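Local atomic coordinates of fibrinogen binding protein (Staphylococcus aureus subsp. aureus Mu50, PDB entry 3DOA), a protein that probably binds fibrinogen and, like the NFACT-family proteins RqcH and Rqc2, may also act in ribosome-associated quality control. Residues Thr20-Lys25 with Gly84-Ser89; Arg76-His81 with Leu128-Glu133; Ile99-Lys104 with Arg115-Glu120. All coordinates share one frame; numbering follows the deposited sequence.

In the fold
Three ways of joining parts of a beta-rich domain occur together here. Interactions 2 and 3 are buried, whereas interaction 1 is only partly so. Interaction 3 is the regular pairing of two neighbouring strands inside the five-stranded antiparallel sheet, made of backbone hydrogen bonds, with one face mainly apolar and the other largely polar. Interaction 2 lays helix 73-82 against the same sheet by apolar contact alone, on strand 127-132, next to 112-120. Interaction 1 lies at the edge strand 86-92, which meets strand 22-30 of the four-stranded sheet through a single bridge flanked by backbone hydrogen bonds, and an arginine side chain. Strand 86-92 follows the helix and pairs with 98-106, which ties all three contacts to one sheet.

Interaction 1 (Thr20-Lys25 with Gly84-Ser89); sequences TGRVHK and GGIIES
Arg22 and Ile86 form the solvent-facing part of this contact, their side chains passing at a slant. CD1 of Ile86 sits over one face of the guanidinium, displaced toward its rim, and lies 3.3 Å from NH1 of Arg22. The same NH1 points in the plane of the group to the carbonyl oxygen of Gly84, a nearly straight bond of 3.2 Å between NH1 and O. Arg22 reaches there with CG anti to the backbone N (chi1 -171°) and a bend at chi3 that turns NE out of the extended line, while its CG rests on the Gly84 carbonyl. The other branch of Ile86, CG2, lies against the carbonyl oxygen of Thr20. On the buried side Val23 and Ile87 meet more loosely, CG2 of Val23 being 4.3 Å from CD1 of Ile87.

The backbones join in a single beta bridge, Arg22 with Ile86, which links the outermost strand 22-30 of the four-stranded sheet to the outermost strand 86-92 of the five-stranded one. The bonding is pseudo-twofold. Ile87 N donates to Gly21 O at 2.8 Å, and Val23 N answers toward Gly85 O at 2.9 Å; farther out Thr20 N bonds Ile87 O at 2.7 Å and Gly84 N bonds Val23 O at 2.9 Å. Both segments start with a residue of positive phi, Thr20 and Gly84, the latter at 110°, a value easily reached by glycine. Each strand then leaves the bridge through a classic bulge, His24 and Lys25 facing Val37 in one sheet, Glu88 and Ser89 facing Asp102 in the other. Ile87 also packs on Val38, Ile101 and Ile103, residues of both sheets.

Interaction 2 (Arg76-His81 with Leu128-Glu133); sequences RVFRKH and LILVDE
Helix 76-81 runs above strand 128-132 with the axes 10.6 Å apart and their directions 34° from parallel, and Phe78 and Leu130 mark the nearest approach of the backbones. CD2 of Leu130 is the hub of the contact. In Leu130 chi1 (-168°) sets CG anti to the backbone N, and chi2 (55°) then places the delta methyls. CD2 meets three residues of the helix: it lies 3.9 Å from CD1 of Phe78, 4.3 Å from CG1 of Val77 and 4.2 Å from CB of His81. Phe78 and Leu130 pass one another pointing in opposing senses, CE1 of the ring also resting near CB of the leucine. Farther along the ring, CZ of Phe78 meets CG of Leu128 at 4.2 Å, and these two side chains cross at a slant.

This is a helix packed on one face of an antiparallel sheet: a helix surface made by Val77, Phe78 and His81 lies on the alternate strand residues Leu128 and Leu130, with no hydrogen bond passing between helix and strand. Phe78 extends the apolar layer to Phe74 in its own helix and to Ile26 of strand 22-30, which belongs to the other sheet. His81 combines both kinds of contact, its CB on the leucine while ND1 is hydrogen-bonded to NE of Arg115 on strand 112-120, and its backbone oxygen to OG of Ser105.

Interaction 3 (Ile99-Lys104 with Arg115-Glu120); sequences IEIDIK and RTVILE
Ile101 and Val117 form the central one of three hydrogen-bonded pairs between neighbouring strands whose directions are 162° apart; Ile99 with Leu119 and Ile103 with Arg115 are the others. Each pair exchanges two N-H...O bonds; in the central one Ile101 N is 2.8 Å from Val117 O, and Val117 N is 2.7 Å from Ile101 O. The intervening non-hydrogen-bonded pairs, Glu100 with Ile118 and Asp102 with Thr116, bring the backbones closer and add CA-H...O contacts, such as Glu100 CA to Val117 O at 3.2 Å.

Apolar contacts occupy the face carrying Ile99, Ile101, Ile103, Val117 and Leu119; Arg115 starts on it too but turns off toward His81. CD1 of Ile99 lies 4.3 Å from CD2 of Leu119, the CB atoms of Ile101 and Val117 face each other, and CD1 of Ile103 reaches diagonally to CG2 of Val117 at 4.2 Å. Together the strands form the beta hairpin 98-106/112-120 in the middle of a five-stranded antiparallel meander, and Leu82 of helix 73-82 packs over Ile103 and Val117 on this face.

The polar side-chain contacts across the strands lie on the face of Glu100, Asp102, Thr116 and Ile118. Asp102 and Thr116 run alongside each other in the same sense. With OG1 anti to its carbonyl carbon (chi1 -66°), Thr116 donates from OG1 to OD1 of Asp102 at 2.8 Å, approaching from above the carboxylate plane. The other oxygen of Asp102, OD2, forms a salt bridge with Lys91, an arrangement that would be expected to help keep the aspartate ionised. Glu100 runs alongside Ile118, its OE2 lying 3.5 Å from CD1 of that isoleucine, while CG2 of Thr116 approaches OE1; OE2 of Glu100 is also salt-bridged to Arg135, which probably compensates the charge of this buried residue.

Interaction 1 (Thr20-Lys25 with Gly84-Ser89)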
loop_
_atom_site.group_PDB
_atom_site.type_symbol
_atom_site.label_atom_id
_atom_site.label_comp_id
_atom_site.label_asym_id
_atom_site.label_seq_id
_atom_site.Cartn_x
_atom_site.Cartn_y
_atom_site.Cartn_z
ATOM N N THR A 20 -13.133 6.850 12.390
ATOM C CA THR A 20 -14.258 7.653 12.931
ATOM C C THR A 20 -14.907 8.567 11.941
ATOM O O THR A 20 -16.023 9.001 12.165
ATOM C CB THR A 20 -13.804 8.534 14.053
ATOM O OG1 THR A 20 -13.397 7.641 15.056
ATOM C CG2 THR A 20 -14.894 9.498 14.590
ATOM N N GLY A 21 -14.207 8.896 10.860
ATOM C CA GLY A 21 -14.718 9.836 9.900
ATOM C C GLY A 21 -15.841 9.143 9.168
ATOM O O GLY A 21 -15.959 7.903 9.167
ATOM N N ARG A 22 -16.647 9.989 8.532
ATOM C CA ARG A 22 -17.782 9.614 7.745
ATOM C C ARG A 22 -17.470 9.723 6.252
ATOM O O ARG A 22 -16.901 10.711 5.792
ATOM C CB ARG A 22 -18.916 10.583 8.064
ATOM C CG ARG A 22 -20.276 10.190 7.451
ATOM C CD ARG A 22 -21.422 11.044 7.928
ATOM N NE ARG A 22 -21.501 11.247 9.400
ATOM C CZ ARG A 22 -22.022 10.409 10.335
ATOM N NH1 ARG A 22 -22.494 9.200 10.027
ATOM N NH2 ARG A 22 -22.051 10.785 11.624
ATOM N N VAL A 23 -17.899 8.724 5.495
ATOM C CA VAL A 23 -17.762 8.748 4.062
ATOM C C VAL A 23 -18.853 9.666 3.481
ATOM O O VAL A 23 -20.070 9.434 3.577
ATOM C CB VAL A 23 -17.945 7.368 3.500
ATOM C CG1 VAL A 23 -17.682 7.375 2.039
ATOM C CG2 VAL A 23 -17.070 6.384 4.238
ATOM N N HIS A 24 -18.389 10.710 2.840
ATOM C CA HIS A 24 -19.211 11.831 2.534
ATOM C C HIS A 24 -19.516 11.949 1.074
ATOM O O HIS A 24 -20.425 12.688 0.711
ATOM C CB HIS A 24 -18.461 13.070 2.973
ATOM C CG HIS A 24 -19.236 14.329 2.829
ATOM N ND1 HIS A 24 -19.026 15.208 1.789
ATOM C CD2 HIS A 24 -20.212 14.867 3.592
ATOM C CE1 HIS A 24 -19.829 16.247 1.926
ATOM N NE2 HIS A 24 -20.561 16.061 3.009
ATOM N N LYS A 25 -18.762 11.248 0.235
ATOM C CA LYS A 25 -18.781 11.461 -1.216
ATOM C C LYS A 25 -17.861 10.430 -1.856
ATOM O O LYS A 25 -16.808 10.051 -1.290
ATOM C CB LYS A 25 -18.256 12.853 -1.536
ATOM C CG LYS A 25 -18.772 13.528 -2.828
ATOM C CD LYS A 25 -19.224 15.076 -2.573
ATOM C CE LYS A 25 -18.058 16.051 -2.014
ATOM N NZ LYS A 25 -18.502 17.320 -1.242
ATOM N N GLY A 84 -22.406 7.671 3.719
ATOM C CA GLY A 84 -23.054 7.676 5.012
ATOM C C GLY A 84 -22.223 7.121 6.150
ATOM O O GLY A 84 -22.269 7.667 7.247
ATOM N N GLY A 85 -21.462 6.061 5.866
ATOM C CA GLY A 85 -20.791 5.221 6.869
ATOM C C GLY A 85 -19.676 5.854 7.664
ATOM O O GLY A 85 -19.172 6.946 7.356
ATOM N N ILE A 86 -19.307 5.172 8.727
ATOM C CA ILE A 86 -18.177 5.576 9.487
ATOM C C ILE A 86 -17.068 4.580 9.216
ATOM O O ILE A 86 -17.317 3.379 8.954
ATOM C CB ILE A 86 -18.478 5.610 11.004
ATOM C CG1 ILE A 86 -19.667 6.505 11.274
ATOM C CG2 ILE A 86 -17.264 6.059 11.821
ATOM C CD1 ILE A 86 -19.579 7.875 10.790
ATOM N N ILE A 87 -15.846 5.110 9.291
ATOM C CA ILE A 87 -14.640 4.310 9.061
ATOM C C ILE A 87 -14.280 3.819 10.410
ATOM O O ILE A 87 -13.984 4.564 11.304
ATOM C CB ILE A 87 -13.435 5.084 8.381
ATOM C CG1 ILE A 87 -13.744 5.324 6.901
ATOM C CG2 ILE A 87 -12.234 4.250 8.423
ATOM C CD1 ILE A 87 -13.378 6.712 6.397
ATOM N N GLU A 88 -14.366 2.532 10.538
ATOM C CA GLU A 88 -14.057 1.903 11.794
ATOM C C GLU A 88 -12.607 1.536 11.901
ATOM O O GLU A 88 -12.137 1.373 12.995
ATOM C CB GLU A 88 -14.860 0.596 11.944
ATOM C CG GLU A 88 -16.343 0.771 11.829
ATOM C CD GLU A 88 -17.043 0.091 12.953
ATOM O OE1 GLU A 88 -16.929 -1.172 13.017
ATOM O OE2 GLU A 88 -17.677 0.819 13.775
ATOM N N SER A 89 -11.964 1.288 10.760
ATOM C CA SER A 89 -10.581 0.814 10.701
ATOM C C SER A 89 -10.017 0.912 9.291
ATOM O O SER A 89 -10.756 0.708 8.288
ATOM C CB SER A 89 -10.428 -0.603 11.214
ATOM O OG SER A 89 -9.530 -1.344 10.439
#

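Interaction 2 (Arg76-His81 with Leu128-Glu133)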
loop_
_atom_site.group_PDB
_atom_site.type_symbol
_atom_site.label_atom_id
_atom_site.label_comp_id
_atom_site.label_asym_id
_atom_site.label_seq_id
_atom_site.Cartn_x
_atom_site.Cartn_y
_atom_site.Cartn_z
ATOM N N ARG A 76 -21.409 4.411 -8.096
ATOM C CA ARG A 76 -22.792 4.241 -7.626
ATOM C C ARG A 76 -22.838 3.138 -6.551
ATOM O O ARG A 76 -23.276 3.358 -5.400
ATOM C CB ARG A 76 -23.727 3.847 -8.769
ATOM C CG ARG A 76 -24.316 4.941 -9.589
ATOM C CD ARG A 76 -25.552 4.387 -10.334
ATOM N NE ARG A 76 -25.236 3.487 -11.458
ATOM C CZ ARG A 76 -24.717 3.900 -12.634
ATOM N NH1 ARG A 76 -24.419 5.194 -12.842
ATOM N NH2 ARG A 76 -24.454 3.015 -13.611
ATOM N N VAL A 77 -22.336 1.965 -6.928
ATOM C CA VAL A 77 -22.380 0.862 -6.020
ATOM C C VAL A 77 -21.732 1.299 -4.749
ATOM O O VAL A 77 -22.226 1.019 -3.659
ATOM C CB VAL A 77 -21.632 -0.356 -6.468
ATOM C CG1 VAL A 77 -21.662 -1.362 -5.340
ATOM C CG2 VAL A 77 -22.209 -0.918 -7.764
ATOM N N PHE A 78 -20.615 1.990 -4.864
ATOM C CA PHE A 78 -19.931 2.439 -3.661
ATOM C C PHE A 78 -20.734 3.400 -2.739
ATOM O O PHE A 78 -20.770 3.225 -1.519
ATOM C CB PHE A 78 -18.635 3.075 -4.078
ATOM C CG PHE A 78 -17.454 2.188 -3.909
ATOM C CD1 PHE A 78 -17.495 0.854 -4.365
ATOM C CD2 PHE A 78 -16.266 2.698 -3.361
ATOM C CE1 PHE A 78 -16.363 0.017 -4.251
ATOM C CE2 PHE A 78 -15.156 1.889 -3.247
ATOM C CZ PHE A 78 -15.205 0.538 -3.682
ATOM N N ARG A 79 -21.359 4.399 -3.324
ATOM C CA ARG A 79 -22.234 5.268 -2.577
ATOM C C ARG A 79 -23.350 4.525 -1.862
ATOM O O ARG A 79 -23.595 4.766 -0.679
ATOM C CB ARG A 79 -22.863 6.241 -3.520
ATOM C CG ARG A 79 -21.842 7.042 -4.258
ATOM C CD ARG A 79 -22.435 7.928 -5.341
ATOM N NE ARG A 79 -21.596 9.106 -5.518
ATOM C CZ ARG A 79 -21.833 10.120 -6.335
ATOM N NH1 ARG A 79 -22.917 10.201 -7.094
ATOM N NH2 ARG A 79 -20.955 11.089 -6.369
ATOM N N LYS A 80 -24.019 3.633 -2.585
ATOM C CA LYS A 80 -25.076 2.801 -2.025
ATOM C C LYS A 80 -24.675 2.181 -0.713
ATOM O O LYS A 80 -25.372 2.263 0.272
ATOM C CB LYS A 80 -25.346 1.652 -2.962
ATOM C CG LYS A 80 -26.794 1.206 -3.049
ATOM C CD LYS A 80 -27.003 -0.172 -3.831
ATOM C CE LYS A 80 -27.329 -1.370 -2.879
ATOM N NZ LYS A 80 -28.581 -2.068 -3.328
ATOM N N HIS A 81 -23.514 1.552 -0.692
ATOM C CA HIS A 81 -23.078 0.808 0.486
ATOM C C HIS A 81 -22.258 1.597 1.480
ATOM O O HIS A 81 -22.164 1.182 2.635
ATOM C CB HIS A 81 -22.232 -0.358 0.053
ATOM C CG HIS A 81 -22.968 -1.391 -0.725
ATOM N ND1 HIS A 81 -23.299 -2.616 -0.189
ATOM C CD2 HIS A 81 -23.361 -1.421 -2.020
ATOM C CE1 HIS A 81 -23.899 -3.342 -1.118
ATOM N NE2 HIS A 81 -23.954 -2.639 -2.236
ATOM N N LEU A 128 -9.560 -2.852 -6.783
ATOM C CA LEU A 128 -10.316 -2.274 -5.707
ATOM C C LEU A 128 -11.637 -3.137 -5.591
ATOM O O LEU A 128 -12.346 -3.427 -6.603
ATOM C CB LEU A 128 -10.565 -0.830 -6.058
ATOM C CG LEU A 128 -11.265 0.010 -5.030
ATOM C CD1 LEU A 128 -10.654 -0.160 -3.668
ATOM C CD2 LEU A 128 -11.229 1.389 -5.484
ATOM N N ILE A 129 -11.913 -3.580 -4.361
ATOM C CA ILE A 129 -12.936 -4.605 -4.079
ATOM C C ILE A 129 -13.697 -4.370 -2.748
ATOM O O ILE A 129 -13.129 -4.059 -1.673
ATOM C CB ILE A 129 -12.357 -6.036 -4.007
ATOM C CG1 ILE A 129 -11.517 -6.385 -5.226
ATOM C CG2 ILE A 129 -13.456 -7.071 -3.897
ATOM C CD1 ILE A 129 -10.632 -7.615 -4.919
ATOM N N LEU A 130 -15.013 -4.559 -2.851
ATOM C CA LEU A 130 -15.920 -4.306 -1.756
ATOM C C LEU A 130 -16.492 -5.647 -1.354
ATOM O O LEU A 130 -16.934 -6.424 -2.192
ATOM C CB LEU A 130 -16.999 -3.365 -2.260
ATOM C CG LEU A 130 -17.921 -2.729 -1.232
ATOM C CD1 LEU A 130 -17.153 -1.964 -0.135
ATOM C CD2 LEU A 130 -18.931 -1.877 -2.044
ATOM N N VAL A 131 -16.445 -5.933 -0.072
ATOM C CA VAL A 131 -16.932 -7.182 0.417
ATOM C C VAL A 131 -17.722 -6.853 1.670
ATOM O O VAL A 131 -17.587 -5.737 2.212
ATOM C CB VAL A 131 -15.781 -8.110 0.768
ATOM C CG1 VAL A 131 -14.875 -8.268 -0.424
ATOM C CG2 VAL A 131 -15.019 -7.560 1.949
ATOM N N ASP A 132 -18.538 -7.815 2.131
ATOM C CA ASP A 132 -19.280 -7.667 3.377
ATOM C C ASP A 132 -18.482 -8.260 4.524
ATOM O O ASP A 132 -17.366 -8.759 4.335
ATOM C CB ASP A 132 -20.633 -8.325 3.242
ATOM C CG ASP A 132 -20.533 -9.833 3.055
ATOM O OD1 ASP A 132 -19.564 -10.443 3.544
ATOM O OD2 ASP A 132 -21.443 -10.424 2.421
ATOM N N GLU A 133 -19.061 -8.206 5.715
ATOM C CA GLU A 133 -18.443 -8.768 6.950
ATOM C C GLU A 133 -18.154 -10.250 6.884
ATOM O O GLU A 133 -17.285 -10.718 7.635
ATOM C CB GLU A 133 -19.269 -8.496 8.245
ATOM C CG GLU A 133 -20.590 -9.181 8.342
ATOM C CD GLU A 133 -21.601 -8.523 7.428
ATOM O OE1 GLU A 133 -21.300 -8.188 6.252
ATOM O OE2 GLU A 133 -22.732 -8.305 7.868
#

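Interaction 3 (Ile99-Lys104 with Arg115-Glu120)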
loop_
_atom_site.group_PDB
_atom_site.type_symbol
_atom_site.label_atom_id
_atom_site.label_comp_id
_atom_site.label_asym_id
_atom_site.label_seq_id
_atom_site.Cartn_x
_atom_site.Cartn_y
_atom_site.Cartn_z
ATOM N N ILE A 99 -4.414 -2.803 1.568
ATOM C CA ILE A 99 -5.081 -2.037 2.574
ATOM C C ILE A 99 -6.601 -2.385 2.514
ATOM O O ILE A 99 -7.205 -2.540 1.434
ATOM C CB ILE A 99 -4.887 -0.528 2.375
ATOM C CG1 ILE A 99 -3.422 -0.197 2.024
ATOM C CG2 ILE A 99 -5.331 0.229 3.638
ATOM C CD1 ILE A 99 -3.090 -0.106 0.513
ATOM N N GLU A 100 -7.157 -2.505 3.725
ATOM C CA GLU A 100 -8.514 -2.806 4.002
ATOM C C GLU A 100 -9.066 -1.696 4.902
ATOM O O GLU A 100 -8.563 -1.456 6.031
ATOM C CB GLU A 100 -8.576 -4.149 4.688
ATOM C CG GLU A 100 -8.295 -5.245 3.744
ATOM C CD GLU A 100 -8.848 -6.618 4.163
ATOM O OE1 GLU A 100 -9.618 -6.759 5.149
ATOM O OE2 GLU A 100 -8.501 -7.574 3.445
ATOM N N ILE A 101 -10.082 -1.011 4.376
ATOM C CA ILE A 101 -10.821 -0.037 5.135
ATOM C C ILE A 101 -12.161 -0.651 5.460
ATOM O O ILE A 101 -12.866 -1.109 4.557
ATOM C CB ILE A 101 -11.113 1.233 4.360
ATOM C CG1 ILE A 101 -9.843 1.745 3.679
ATOM C CG2 ILE A 101 -11.730 2.261 5.304
ATOM C CD1 ILE A 101 -10.124 2.603 2.483
ATOM N N ASP A 102 -12.480 -0.604 6.760
ATOM C CA ASP A 102 -13.674 -1.164 7.383
ATOM C C ASP A 102 -14.686 -0.062 7.638
ATOM O O ASP A 102 -14.464 0.868 8.428
ATOM C CB ASP A 102 -13.286 -1.805 8.708
ATOM C CG ASP A 102 -12.688 -3.218 8.545
ATOM O OD1 ASP A 102 -12.556 -3.772 7.397
ATOM O OD2 ASP A 102 -12.350 -3.785 9.616
ATOM N N ILE A 103 -15.808 -0.146 6.943
ATOM C CA ILE A 103 -16.888 0.838 7.119
ATOM C C ILE A 103 -18.154 0.166 7.702
ATOM O O ILE A 103 -18.478 -0.971 7.378
ATOM C CB ILE A 103 -17.173 1.610 5.820
ATOM C CG1 ILE A 103 -15.895 2.365 5.355
ATOM C CG2 ILE A 103 -18.329 2.595 6.048
ATOM C CD1 ILE A 103 -15.733 2.554 3.846
ATOM N N LYS A 104 -18.796 0.864 8.644
ATOM C CA LYS A 104 -20.119 0.489 9.146
ATOM C C LYS A 104 -21.138 1.524 8.649
ATOM O O LYS A 104 -20.891 2.693 8.756
ATOM C CB LYS A 104 -20.057 0.401 10.670
ATOM C CG LYS A 104 -21.415 0.298 11.367
ATOM C CD LYS A 104 -21.204 0.148 12.882
ATOM C CE LYS A 104 -22.532 0.054 13.651
ATOM N NZ LYS A 104 -22.249 -0.437 15.006
ATOM N N ARG A 115 -19.257 -3.246 5.870
ATOM C CA ARG A 115 -18.497 -3.334 4.598
ATOM C C ARG A 115 -16.966 -3.167 4.772
ATOM O O ARG A 115 -16.526 -2.465 5.696
ATOM C CB ARG A 115 -18.977 -2.236 3.692
ATOM C CG ARG A 115 -20.440 -2.284 3.468
ATOM C CD ARG A 115 -20.829 -3.546 2.766
ATOM N NE ARG A 115 -22.255 -3.651 2.409
ATOM C CZ ARG A 115 -23.054 -4.597 2.878
ATOM N NH1 ARG A 115 -22.619 -5.515 3.768
ATOM N NH2 ARG A 115 -24.304 -4.606 2.466
ATOM N N THR A 116 -16.189 -3.836 3.907
ATOM C CA THR A 116 -14.745 -3.624 3.792
ATOM C C THR A 116 -14.349 -3.299 2.359
ATOM O O THR A 116 -14.696 -4.050 1.425
ATOM C CB THR A 116 -13.995 -4.844 4.185
ATOM O OG1 THR A 116 -14.215 -5.054 5.575
ATOM C CG2 THR A 116 -12.522 -4.673 3.939
ATOM N N VAL A 117 -13.650 -2.166 2.186
ATOM C CA VAL A 117 -12.987 -1.843 0.917
ATOM C C VAL A 117 -11.538 -2.389 0.948
ATOM O O VAL A 117 -10.785 -2.087 1.872
ATOM C CB VAL A 117 -12.973 -0.345 0.706
ATOM C CG1 VAL A 117 -12.141 0.026 -0.550
ATOM C CG2 VAL A 117 -14.420 0.163 0.628
ATOM N N ILE A 118 -11.187 -3.221 -0.033
ATOM C CA ILE A 118 -9.848 -3.817 -0.177
ATOM C C ILE A 118 -9.101 -3.240 -1.424
ATOM O O ILE A 118 -9.542 -3.413 -2.567
ATOM C CB ILE A 118 -9.933 -5.316 -0.331
ATOM C CG1 ILE A 118 -10.988 -5.898 0.623
ATOM C CG2 ILE A 118 -8.588 -5.916 -0.061
ATOM C CD1 ILE A 118 -10.871 -7.439 0.862
ATOM N N LEU A 119 -8.004 -2.495 -1.187
ATOM C CA LEU A 119 -7.112 -2.046 -2.256
ATOM C C LEU A 119 -5.898 -2.986 -2.259
ATOM O O LEU A 119 -5.225 -3.159 -1.231
ATOM C CB LEU A 119 -6.681 -0.595 -2.061
ATOM C CG LEU A 119 -5.786 0.006 -3.167
ATOM C CD1 LEU A 119 -6.411 -0.013 -4.562
ATOM C CD2 LEU A 119 -5.358 1.408 -2.805
ATOM N N GLU A 120 -5.678 -3.592 -3.413
ATOM C CA GLU A 120 -4.558 -4.447 -3.677
ATOM C C GLU A 120 -3.735 -3.748 -4.704
ATOM O O GLU A 120 -4.167 -3.578 -5.809
ATOM C CB GLU A 120 -5.017 -5.746 -4.291
ATOM C CG GLU A 120 -5.917 -6.558 -3.455
ATOM C CD GLU A 120 -6.316 -7.783 -4.148
ATOM O OE1 GLU A 120 -6.148 -7.825 -5.352
ATOM O OE2 GLU A 120 -6.791 -8.710 -3.505
#